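Local coordinates for Myo-inositol phosphohydrolase (Mitsuokella multacida, PDB 4WU3), which probably removes phosphate groups from inositol phosphates such as phytate, as a phytase of the protein tyrosine phosphatase-like family, at residues 205-210 with 223-228; 115-120 with 231-236; 550-555 with 569-574. The protein carries 2 engineered substitutions. All blocks are in the same frame, centred on the assembly; numbering follows the deposited sequence.

Interaction 1 of 3, residues 205-210 with 223-228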
loop_
_atom_site.group_PDB
_atom_site.type_symbol
_atom_site.label_atom_id
_atom_site.label_comp_id
_atom_site.label_asym_id
_atom_site.label_seq_id
_atom_site.Cartn_x
_atom_site.Cartn_y
_atom_site.Cartn_z
ATOM N N ASN A 205 -20.053 -10.604 26.298
ATOM C CA ASN A 205 -19.296 -9.364 26.311
ATOM C C ASN A 205 -18.868 -8.938 24.910
ATOM O O ASN A 205 -18.831 -9.752 23.992
ATOM C CB ASN A 205 -18.072 -9.551 27.176
ATOM C CG ASN A 205 -18.427 -9.990 28.570
ATOM O OD1 ASN A 205 -18.823 -9.172 29.396
ATOM N ND2 ASN A 205 -18.301 -11.288 28.840
ATOM N N TYR A 206 -18.527 -7.658 24.766
ATOM C CA TYR A 206 -18.289 -7.050 23.465
ATOM C C TYR A 206 -17.091 -6.115 23.495
ATOM O O TYR A 206 -16.917 -5.345 24.439
ATOM C CB TYR A 206 -19.521 -6.258 23.038
ATOM C CG TYR A 206 -19.424 -5.618 21.669
ATOM C CD1 TYR A 206 -19.537 -6.386 20.524
ATOM C CD2 TYR A 206 -19.254 -4.236 21.518
ATOM C CE1 TYR A 206 -19.449 -5.822 19.276
ATOM C CE2 TYR A 206 -19.190 -3.659 20.255
ATOM C CZ TYR A 206 -19.282 -4.468 19.146
ATOM O OH TYR A 206 -19.224 -3.942 17.883
ATOM N N PHE A 207 -16.280 -6.173 22.444
ATOM C CA PHE A 207 -15.176 -5.240 22.272
ATOM C C PHE A 207 -15.017 -4.914 20.786
ATOM O O PHE A 207 -15.020 -5.809 19.941
ATOM C CB PHE A 207 -13.887 -5.824 22.834
ATOM C CG PHE A 207 -12.718 -4.894 22.745
ATOM C CD1 PHE A 207 -12.605 -3.826 23.621
ATOM C CD2 PHE A 207 -11.728 -5.087 21.791
ATOM C CE1 PHE A 207 -11.534 -2.957 23.548
ATOM C CE2 PHE A 207 -10.645 -4.223 21.716
ATOM C CZ PHE A 207 -10.549 -3.154 22.597
ATOM N N ARG A 208 -14.893 -3.634 20.476
ATOM C CA ARG A 208 -14.835 -3.175 19.096
ATOM C C ARG A 208 -13.500 -2.529 18.777
ATOM O O ARG A 208 -12.989 -1.723 19.546
ATOM C CB ARG A 208 -15.947 -2.155 18.839
ATOM C CG ARG A 208 -15.965 -1.558 17.435
ATOM C CD ARG A 208 -16.528 -2.528 16.414
ATOM N NE ARG A 208 -16.864 -1.884 15.138
ATOM C CZ ARG A 208 -18.028 -1.291 14.871
ATOM N NH1 ARG A 208 -18.976 -1.236 15.788
ATOM N NH2 ARG A 208 -18.250 -0.749 13.677
ATOM N N LEU A 209 -12.944 -2.913 17.638
ATOM C CA LEU A 209 -11.892 -2.169 16.974
ATOM C C LEU A 209 -12.385 -1.853 15.598
ATOM O O LEU A 209 -12.815 -2.754 14.894
ATOM C CB LEU A 209 -10.642 -3.020 16.822
ATOM C CG LEU A 209 -9.934 -3.345 18.115
ATOM C CD1 LEU A 209 -8.705 -4.180 17.802
ATOM C CD2 LEU A 209 -9.568 -2.058 18.825
ATOM N N THR A 210 -12.305 -0.595 15.190
ATOM C CA THR A 210 -12.828 -0.193 13.891
ATOM C C THR A 210 -11.779 -0.304 12.774
ATOM O O THR A 210 -11.284 0.702 12.277
ATOM C CB THR A 210 -13.390 1.231 13.974
ATOM O OG1 THR A 210 -12.432 2.093 14.599
ATOM C CG2 THR A 210 -14.662 1.224 14.807
ATOM N N ASP A 223 -2.503 -0.870 20.426
ATOM C CA ASP A 223 -2.399 -0.453 21.837
ATOM C C ASP A 223 -3.726 -0.655 22.578
ATOM O O ASP A 223 -3.764 -1.085 23.742
ATOM C CB ASP A 223 -2.023 1.032 21.953
ATOM C CG ASP A 223 -0.523 1.297 21.793
ATOM O OD1 ASP A 223 0.275 0.358 21.594
ATOM O OD2 ASP A 223 -0.145 2.483 21.873
ATOM N N LYS A 224 -4.810 -0.298 21.898
ATOM C CA LYS A 224 -6.134 -0.398 22.466
ATOM C C LYS A 224 -6.485 -1.854 22.748
ATOM O O LYS A 224 -6.997 -2.172 23.821
ATOM C CB LYS A 224 -7.165 0.234 21.531
ATOM C CG LYS A 224 -8.568 0.177 22.091
ATOM C CD LYS A 224 -9.602 0.763 21.145
ATOM C CE LYS A 224 -10.945 0.874 21.857
ATOM N NZ LYS A 224 -12.076 0.710 20.907
ATOM N N PHE A 225 -6.188 -2.738 21.799
ATOM C CA PHE A 225 -6.410 -4.169 22.004
ATOM C C PHE A 225 -5.626 -4.715 23.200
ATOM O O PHE A 225 -6.174 -5.464 24.011
ATOM C CB PHE A 225 -6.037 -4.978 20.766
ATOM C CG PHE A 225 -6.074 -6.453 21.000
ATOM C CD1 PHE A 225 -7.285 -7.120 21.067
ATOM C CD2 PHE A 225 -4.904 -7.170 21.191
ATOM C CE1 PHE A 225 -7.325 -8.482 21.299
ATOM C CE2 PHE A 225 -4.936 -8.527 21.425
ATOM C CZ PHE A 225 -6.144 -9.184 21.474
ATOM N N LEU A 226 -4.349 -4.354 23.295
ATOM C CA LEU A 226 -3.472 -4.827 24.375
ATOM C C LEU A 226 -3.933 -4.393 25.765
ATOM O O LEU A 226 -3.891 -5.172 26.727
ATOM C CB LEU A 226 -2.040 -4.363 24.138
ATOM C CG LEU A 226 -1.380 -5.096 22.980
ATOM C CD1 LEU A 226 -0.036 -4.488 22.602
ATOM C CD2 LEU A 226 -1.237 -6.566 23.330
ATOM N N GLU A 227 -4.392 -3.159 25.870
ATOM C CA GLU A 227 -4.929 -2.685 27.135
ATOM C C GLU A 227 -6.237 -3.427 27.492
ATOM O O GLU A 227 -6.474 -3.737 28.659
ATOM C CB GLU A 227 -5.117 -1.166 27.115
ATOM C CG GLU A 227 -3.797 -0.404 27.040
ATOM C CD GLU A 227 -2.827 -0.685 28.200
ATOM O OE1 GLU A 227 -3.229 -0.540 29.388
ATOM O OE2 GLU A 227 -1.639 -1.015 27.913
ATOM N N PHE A 228 -7.065 -3.744 26.500
ATOM C CA PHE A 228 -8.211 -4.636 26.722
ATOM C C PHE A 228 -7.755 -6.038 27.133
ATOM O O PHE A 228 -8.290 -6.656 28.063
ATOM C CB PHE A 228 -9.035 -4.712 25.438
ATOM C CG PHE A 228 -9.929 -5.921 25.332
ATOM C CD1 PHE A 228 -11.128 -5.988 26.032
ATOM C CD2 PHE A 228 -9.600 -6.967 24.479
ATOM C CE1 PHE A 228 -11.959 -7.094 25.908
ATOM C CE2 PHE A 228 -10.439 -8.066 24.337
ATOM C CZ PHE A 228 -11.616 -8.130 25.060
#
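Phe207 and Phe228 reach for each other with the same kind of first torsion: in both, CG lies anti to the backbone N (chi1 -177° in Phe207), an arrangement in which the side chains pass one another heading opposite ways, ring over ring. The result is a face-to-face stack, with centroids 4.0 Å apart and planes only 9° from parallel. Each CB in turn sits over the partner's face as a CH-pi donor, Phe228 CB lying 3.9 Å from the centroid of the Phe207 ring. Beside the stack, the aliphatic part of Lys224 passes Leu209, with CD 3.7 Å from Leu209 CD2, before NZ bonds to Arg208 O at 2.9 Å; Glu149 gives the same ammonium a salt bridge. Leu209 CD1 meets Phe225 CB, while Phe207 CE2 approaches the Phe225 ring at its edge. Replacing Phe207 with an alanine would probably leave one face of Phe228 without its stacking partner and open a gap beside Lys224 CG. The strand and helix segments run nearly antiparallel, at 166°, and helix 219-230 leads into strand 237-241, parallel to strand 205-211 in the same sheet: a beta-alpha-beta crossover, as in the protein tyrosine phosphatase fold.

Interaction 2 of 3, residues 115-120 with 231-236; sequences QFYDVD and SLPKDA
Tyr117 lays its ring under Leu232 where the loop between helix 219-230 and strand 237-241 passes the start of strand 116-122, in the parallel part of a mixed sheet of the phosphatase-like alpha/beta fold. The two side chains slide past each other in opposite directions, and one methyl does the touching. Leu232 CD2 stands over the middle of the ring, 3.9 Å from the centroid of Tyr117 and 12° off the normal, a CH-pi contact. Tyr117 holds CG anti to its carbonyl carbon (chi1 -67°), which carries the ring out from the strand to the loop. Its phenolic end meets Pro233, which comes from the opposite direction: Tyr117 OH lies 3.5 Å from Pro233 CG and equally near CD, a contact of van der Waals kind. Ala236 adds its methyl obliquely to the ring, CB 3.6 Å from Tyr117 CE1. Three apolar groups of one loop thus gather round a single tyrosine.

A type I turn from Pro233 to Ala236, closed by the bond from Ala236 N to Pro233 O at 3.0 Å, brings the alanine back beside the ring that the proline touches. Backbone bonds of Gln115 and Tyr117 to Trp237, just beyond the turn, continue the alignment into the sheet, whose strand 205-211 lies along the other edge of strand 116-122. At the outer end of the contact, the CG of Asp235 is placed between its backbone N and carbonyl carbon (chi1 58°), and its carboxylate reaches the aliphatic part of the glutamine, with Asp235 OD2 3.2 Å from Gln115 CG.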
loop_
_atom_site.group_PDB
_atom_site.type_symbol
_atom_site.label_atom_id
_atom_site.label_comp_id
_atom_site.label_asym_id
_atom_site.label_seq_id
_atom_site.Cartn_x
_atom_site.Cartn_y
_atom_site.Cartn_z
ATOM N N GLN A 115 -18.437 -15.433 30.191
ATOM C CA GLN A 115 -17.004 -15.536 29.930
ATOM C C GLN A 115 -16.613 -15.327 28.460
ATOM O O GLN A 115 -15.453 -15.479 28.093
ATOM C CB GLN A 115 -16.496 -16.888 30.419
ATOM C CG GLN A 115 -16.218 -16.873 31.906
ATOM C CD GLN A 115 -17.462 -16.616 32.716
ATOM O OE1 GLN A 115 -17.571 -15.635 33.446
ATOM N NE2 GLN A 115 -18.389 -17.523 32.616
ATOM N N PHE A 116 -17.576 -14.949 27.631
ATOM C CA PHE A 116 -17.368 -14.899 26.192
ATOM C C PHE A 116 -17.232 -13.445 25.745
ATOM O O PHE A 116 -18.067 -12.608 26.086
ATOM C CB PHE A 116 -18.543 -15.588 25.489
ATOM C CG PHE A 116 -18.416 -15.653 23.993
ATOM C CD1 PHE A 116 -17.776 -16.704 23.382
ATOM C CD2 PHE A 116 -18.972 -14.674 23.200
ATOM C CE1 PHE A 116 -17.659 -16.765 22.005
ATOM C CE2 PHE A 116 -18.868 -14.734 21.829
ATOM C CZ PHE A 116 -18.207 -15.780 21.229
ATOM N N TYR A 117 -16.167 -13.154 24.996
ATOM C CA TYR A 117 -15.926 -11.805 24.478
ATOM C C TYR A 117 -15.943 -11.806 22.955
ATOM O O TYR A 117 -15.124 -12.450 22.318
ATOM C CB TYR A 117 -14.592 -11.245 24.989
ATOM C CG TYR A 117 -14.599 -10.989 26.476
ATOM C CD1 TYR A 117 -14.475 -12.038 27.370
ATOM C CD2 TYR A 117 -14.759 -9.702 26.993
ATOM C CE1 TYR A 117 -14.505 -11.822 28.734
ATOM C CE2 TYR A 117 -14.793 -9.481 28.370
ATOM C CZ TYR A 117 -14.655 -10.546 29.230
ATOM O OH TYR A 117 -14.673 -10.368 30.604
ATOM N N ASP A 118 -16.906 -11.094 22.388
ATOM C CA ASP A 118 -16.977 -10.878 20.964
ATOM C C ASP A 118 -16.033 -9.741 20.639
ATOM O O ASP A 118 -16.244 -8.608 21.069
ATOM C CB ASP A 118 -18.409 -10.515 20.568
ATOM C CG ASP A 118 -18.535 -10.097 19.115
ATOM O OD1 ASP A 118 -17.729 -10.558 18.277
ATOM O OD2 ASP A 118 -19.458 -9.308 18.809
ATOM N N VAL A 119 -14.973 -10.057 19.906
ATOM C CA VAL A 119 -14.051 -9.045 19.428
ATOM C C VAL A 119 -14.370 -8.758 17.976
ATOM O O VAL A 119 -14.005 -9.526 17.074
ATOM C CB VAL A 119 -12.582 -9.483 19.572
ATOM C CG1 VAL A 119 -11.646 -8.386 19.091
ATOM C CG2 VAL A 119 -12.274 -9.838 21.024
ATOM N N ASP A 120 -15.051 -7.630 17.785
ATOM C CA ASP A 120 -15.577 -7.190 16.509
ATOM C C ASP A 120 -14.582 -6.279 15.819
ATOM O O ASP A 120 -14.430 -5.120 16.202
ATOM C CB ASP A 120 -16.884 -6.434 16.767
ATOM C CG ASP A 120 -17.522 -5.909 15.510
ATOM O OD1 ASP A 120 -16.973 -6.151 14.422
ATOM O OD2 ASP A 120 -18.587 -5.247 15.619
ATOM N N SER A 231 -6.592 -6.537 30.690
ATOM C CA SER A 231 -7.599 -6.373 31.715
ATOM C C SER A 231 -8.550 -7.565 31.762
ATOM O O SER A 231 -9.479 -7.563 32.556
ATOM C CB SER A 231 -8.396 -5.088 31.475
ATOM O OG SER A 231 -9.307 -5.267 30.397
ATOM N N LEU A 232 -8.325 -8.581 30.928
ATOM C CA LEU A 232 -9.250 -9.711 30.863
ATOM C C LEU A 232 -9.144 -10.621 32.067
ATOM O O LEU A 232 -8.071 -10.838 32.587
ATOM C CB LEU A 232 -9.006 -10.558 29.622
ATOM C CG LEU A 232 -9.461 -9.905 28.336
ATOM C CD1 LEU A 232 -9.054 -10.754 27.138
ATOM C CD2 LEU A 232 -10.960 -9.695 28.398
ATOM N N PRO A 233 -10.277 -11.164 32.498
ATOM C CA PRO A 233 -10.181 -12.206 33.470
ATOM C C PRO A 233 -9.531 -13.429 32.870
ATOM O O PRO A 233 -9.633 -13.708 31.687
ATOM C CB PRO A 233 -11.635 -12.488 33.865
ATOM C CG PRO A 233 -12.485 -11.791 32.876
ATOM C CD PRO A 233 -11.656 -10.699 32.286
ATOM N N LYS A 234 -8.839 -14.160 33.697
ATOM C CA LYS A 234 -8.161 -15.309 33.210
ATOM C C LYS A 234 -9.061 -16.326 32.536
ATOM O O LYS A 234 -8.580 -17.111 31.756
ATOM C CB LYS A 234 -7.489 -15.978 34.372
ATOM C CG LYS A 234 -6.085 -15.513 34.616
ATOM C CD LYS A 234 -5.645 -16.171 35.895
ATOM C CE LYS A 234 -4.170 -16.017 36.160
ATOM N NZ LYS A 234 -3.904 -16.662 37.473
ATOM N N ASP A 235 -10.340 -16.387 32.839
ATOM C CA ASP A 235 -11.101 -17.451 32.244
ATOM C C ASP A 235 -11.816 -16.977 30.982
ATOM O O ASP A 235 -12.791 -17.576 30.530
ATOM C CB ASP A 235 -12.085 -17.984 33.261
ATOM C CG ASP A 235 -13.022 -16.923 33.769
ATOM O OD1 ASP A 235 -12.695 -15.723 33.684
ATOM O OD2 ASP A 235 -14.105 -17.286 34.267
ATOM N N ALA A 236 -11.330 -15.891 30.412
ATOM C CA ALA A 236 -12.030 -15.248 29.319
ATOM C C ALA A 236 -11.895 -16.044 28.027
ATOM O O ALA A 236 -10.828 -16.563 27.715
ATOM C CB ALA A 236 -11.499 -13.841 29.124
#

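Interaction 3 of 3, residues 550-555 with 569-574; sequences YMAMYD and SRQYLL
Asp555 receives Arg570 and Gln571, consecutive residues of the facing helix, on a single carboxylate. The guanidinium comes side-on, from the opposite direction, and its plane is only 20° from that of the carboxylate, forming a nearly flat bidentate salt bridge. Arg570 NH1 gives its hydrogen to Asp555 OD1 at 2.7 Å, and Arg570 NE to Asp555 OD2 at 2.9 Å; both oxygens use their syn lone pairs. The amide plane of Gln571 instead stands at 89° to the carboxylate, and NE2 reaches Asp555 OD2 from above the carboxylate plane at 2.8 Å. OD2 therefore accepts from two donors, which probably stabilises the buried negative charge.

The next layer sets these groups in place. Arg570 starts with CG between its backbone N and carbonyl carbon and then runs extended from CG to NE, which carries the guanidinium to the aspartate edge-first. Its NH2 bonds to the backbone oxygens of Thr381 and Lys383, which fix the rotation of the group. The Gln571 chain is bent at chi2, and this brings the amide nitrogen to Asp555 while CG packs 4.0 Å from Ala552 CA. At the oxygen end of the amide, Met551 CE lies 3.6 Å from Gln571 OE1.

Helix 545-558 begins with Gly545 and Arg546 of the inositol tetrakisphosphate pocket; the contact thus packs the helix that follows the phosphate-binding loop, as expected of a phosphatase-like fold. Further out, segments 550-555 and 569-573 cross at 136°, their axes 10.0 Å apart at closest approach. Leu388 of helix 385-388 packs on Asp555 and Leu385 on Arg570, while Met390 of strand 390-393 touches Met551 and Gln571, placing the polar cluster between the helix pair, that short helix and the second five-stranded sheet.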
loop_
_atom_site.group_PDB
_atom_site.type_symbol
_atom_site.label_atom_id
_atom_site.label_comp_id
_atom_site.label_asym_id
_atom_site.label_seq_id
_atom_site.Cartn_x
_atom_site.Cartn_y
_atom_site.Cartn_z
ATOM N N TYR A 550 -21.774 27.333 20.832
ATOM C CA TYR A 550 -22.120 27.661 22.213
ATOM C C TYR A 550 -23.205 28.737 22.294
ATOM O O TYR A 550 -24.144 28.618 23.098
ATOM C CB TYR A 550 -20.871 28.044 23.013
ATOM C CG TYR A 550 -20.206 26.831 23.626
ATOM C CD1 TYR A 550 -20.640 26.321 24.851
ATOM C CD2 TYR A 550 -19.186 26.163 22.964
ATOM C CE1 TYR A 550 -20.054 25.196 25.401
ATOM C CE2 TYR A 550 -18.590 25.037 23.512
ATOM C CZ TYR A 550 -19.025 24.556 24.728
ATOM O OH TYR A 550 -18.428 23.430 25.271
ATOM N N MET A 551 -23.114 29.767 21.457
ATOM C CA MET A 551 -24.154 30.799 21.464
ATOM C C MET A 551 -25.546 30.213 21.154
ATOM O O MET A 551 -26.535 30.577 21.792
ATOM C CB MET A 551 -23.819 31.928 20.493
ATOM C CG MET A 551 -22.628 32.769 20.914
ATOM S SD MET A 551 -22.022 33.875 19.629
ATOM C CE MET A 551 -23.254 35.176 19.750
ATOM N N ALA A 552 -25.613 29.307 20.182
ATOM C CA ALA A 552 -26.862 28.667 19.803
ATOM C C ALA A 552 -27.399 27.775 20.925
ATOM O O ALA A 552 -28.609 27.689 21.131
ATOM C CB ALA A 552 -26.666 27.856 18.528
ATOM N N MET A 553 -26.505 27.105 21.645
ATOM C CA MET A 553 -26.929 26.246 22.751
ATOM C C MET A 553 -27.488 27.059 23.918
ATOM O O MET A 553 -28.482 26.676 24.536
ATOM C CB MET A 553 -25.766 25.382 23.234
ATOM C CG MET A 553 -25.513 24.168 22.364
ATOM S SD MET A 553 -24.253 23.103 23.063
ATOM C CE MET A 553 -22.756 23.743 22.316
ATOM N N TYR A 554 -26.835 28.170 24.228
ATOM C CA TYR A 554 -27.304 29.056 25.278
ATOM C C TYR A 554 -28.627 29.723 24.878
ATOM O O TYR A 554 -29.562 29.776 25.673
ATOM C CB TYR A 554 -26.235 30.105 25.581
ATOM C CG TYR A 554 -26.542 30.997 26.756
ATOM C CD1 TYR A 554 -26.901 30.461 27.982
ATOM C CD2 TYR A 554 -26.444 32.372 26.651
ATOM C CE1 TYR A 554 -27.174 31.273 29.064
ATOM C CE2 TYR A 554 -26.710 33.190 27.732
ATOM C CZ TYR A 554 -27.075 32.635 28.935
ATOM O OH TYR A 554 -27.346 33.457 30.013
ATOM N N ASP A 555 -28.704 30.230 23.648
ATOM C CA ASP A 555 -29.938 30.799 23.130
ATOM C C ASP A 555 -31.098 29.817 23.346
ATOM O O ASP A 555 -32.127 30.182 23.921
ATOM C CB ASP A 555 -29.776 31.138 21.649
ATOM C CG ASP A 555 -30.848 32.110 21.126
ATOM O OD1 ASP A 555 -31.803 32.452 21.867
ATOM O OD2 ASP A 555 -30.734 32.529 19.947
ATOM N N SER A 569 -30.821 30.257 12.555
ATOM C CA SER A 569 -30.921 31.330 11.584
ATOM C C SER A 569 -30.529 32.691 12.179
ATOM O O SER A 569 -29.734 33.424 11.597
ATOM C CB SER A 569 -32.329 31.364 10.998
ATOM O OG SER A 569 -32.614 30.143 10.320
ATOM N N ARG A 570 -31.045 33.036 13.349
ATOM C CA ARG A 570 -30.693 34.326 13.900
ATOM C C ARG A 570 -29.237 34.378 14.364
ATOM O O ARG A 570 -28.568 35.399 14.171
ATOM C CB ARG A 570 -31.656 34.746 15.005
ATOM C CG ARG A 570 -31.611 33.927 16.278
ATOM C CD ARG A 570 -32.940 34.079 16.988
ATOM N NE ARG A 570 -32.854 33.811 18.413
ATOM C CZ ARG A 570 -33.862 33.987 19.250
ATOM N NH1 ARG A 570 -33.721 33.728 20.524
ATOM N NH2 ARG A 570 -35.020 34.426 18.821
ATOM N N GLN A 571 -28.720 33.288 14.936
ATOM C CA GLN A 571 -27.294 33.252 15.304
ATOM C C GLN A 571 -26.402 33.412 14.055
ATOM O O GLN A 571 -25.330 34.027 14.118
ATOM C CB GLN A 571 -26.941 31.978 16.080
ATOM C CG GLN A 571 -27.550 31.889 17.476
ATOM C CD GLN A 571 -27.291 33.122 18.321
ATOM O OE1 GLN A 571 -26.238 33.759 18.227
ATOM N NE2 GLN A 571 -28.256 33.468 19.151
ATOM N N TYR A 572 -26.852 32.870 12.927
ATOM C CA TYR A 572 -26.162 33.074 11.660
ATOM C C TYR A 572 -26.308 34.525 11.232
ATOM O O TYR A 572 -25.314 35.195 10.914
ATOM C CB TYR A 572 -26.704 32.147 10.556
ATOM C CG TYR A 572 -26.195 32.499 9.172
ATOM C CD1 TYR A 572 -24.925 32.144 8.775
ATOM C CD2 TYR A 572 -26.981 33.207 8.275
ATOM C CE1 TYR A 572 -24.442 32.474 7.525
ATOM C CE2 TYR A 572 -26.513 33.535 7.013
ATOM C CZ TYR A 572 -25.235 33.165 6.644
ATOM O OH TYR A 572 -24.739 33.477 5.389
ATOM N N LEU A 573 -27.543 35.015 11.245
ATOM C CA LEU A 573 -27.818 36.362 10.769
ATOM C C LEU A 573 -27.069 37.393 11.587
ATOM O O LEU A 573 -26.661 38.419 11.065
ATOM C CB LEU A 573 -29.312 36.649 10.782
ATOM C CG LEU A 573 -30.063 35.869 9.701
ATOM C CD1 LEU A 573 -31.558 36.035 9.850
ATOM C CD2 LEU A 573 -29.619 36.314 8.318
ATOM N N LEU A 574 -26.868 37.114 12.868
ATOM C CA LEU A 574 -26.207 38.082 13.733
ATOM C C LEU A 574 -24.701 38.096 13.533
ATOM O O LEU A 574 -24.022 38.953 14.084
ATOM C CB LEU A 574 -26.542 37.817 15.197
ATOM C CG LEU A 574 -27.988 38.168 15.533
ATOM C CD1 LEU A 574 -28.470 37.471 16.793
ATOM C CD2 LEU A 574 -28.127 39.674 15.656
#

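How the interactions relate
From the N terminus, strand 116-122 comes first, and interaction 2 closes a long loop when residues 231-236 return to it. Interaction 1 is nested inside that loop: strand 205-211 packs against helix 219-230 after only a short connection. The two touch, since their strands are neighbours in one sheet: Phe207 N lies 2.8 Å from Asp118 O, a probable backbone hydrogen bond. Together they tie a helix and its exit loop to the first five-stranded sheet. Interaction 3 follows in series, joining two successive helices beside the second such sheet; its centre is about 39 Å from that of interaction 1 and 47 Å from that of interaction 2.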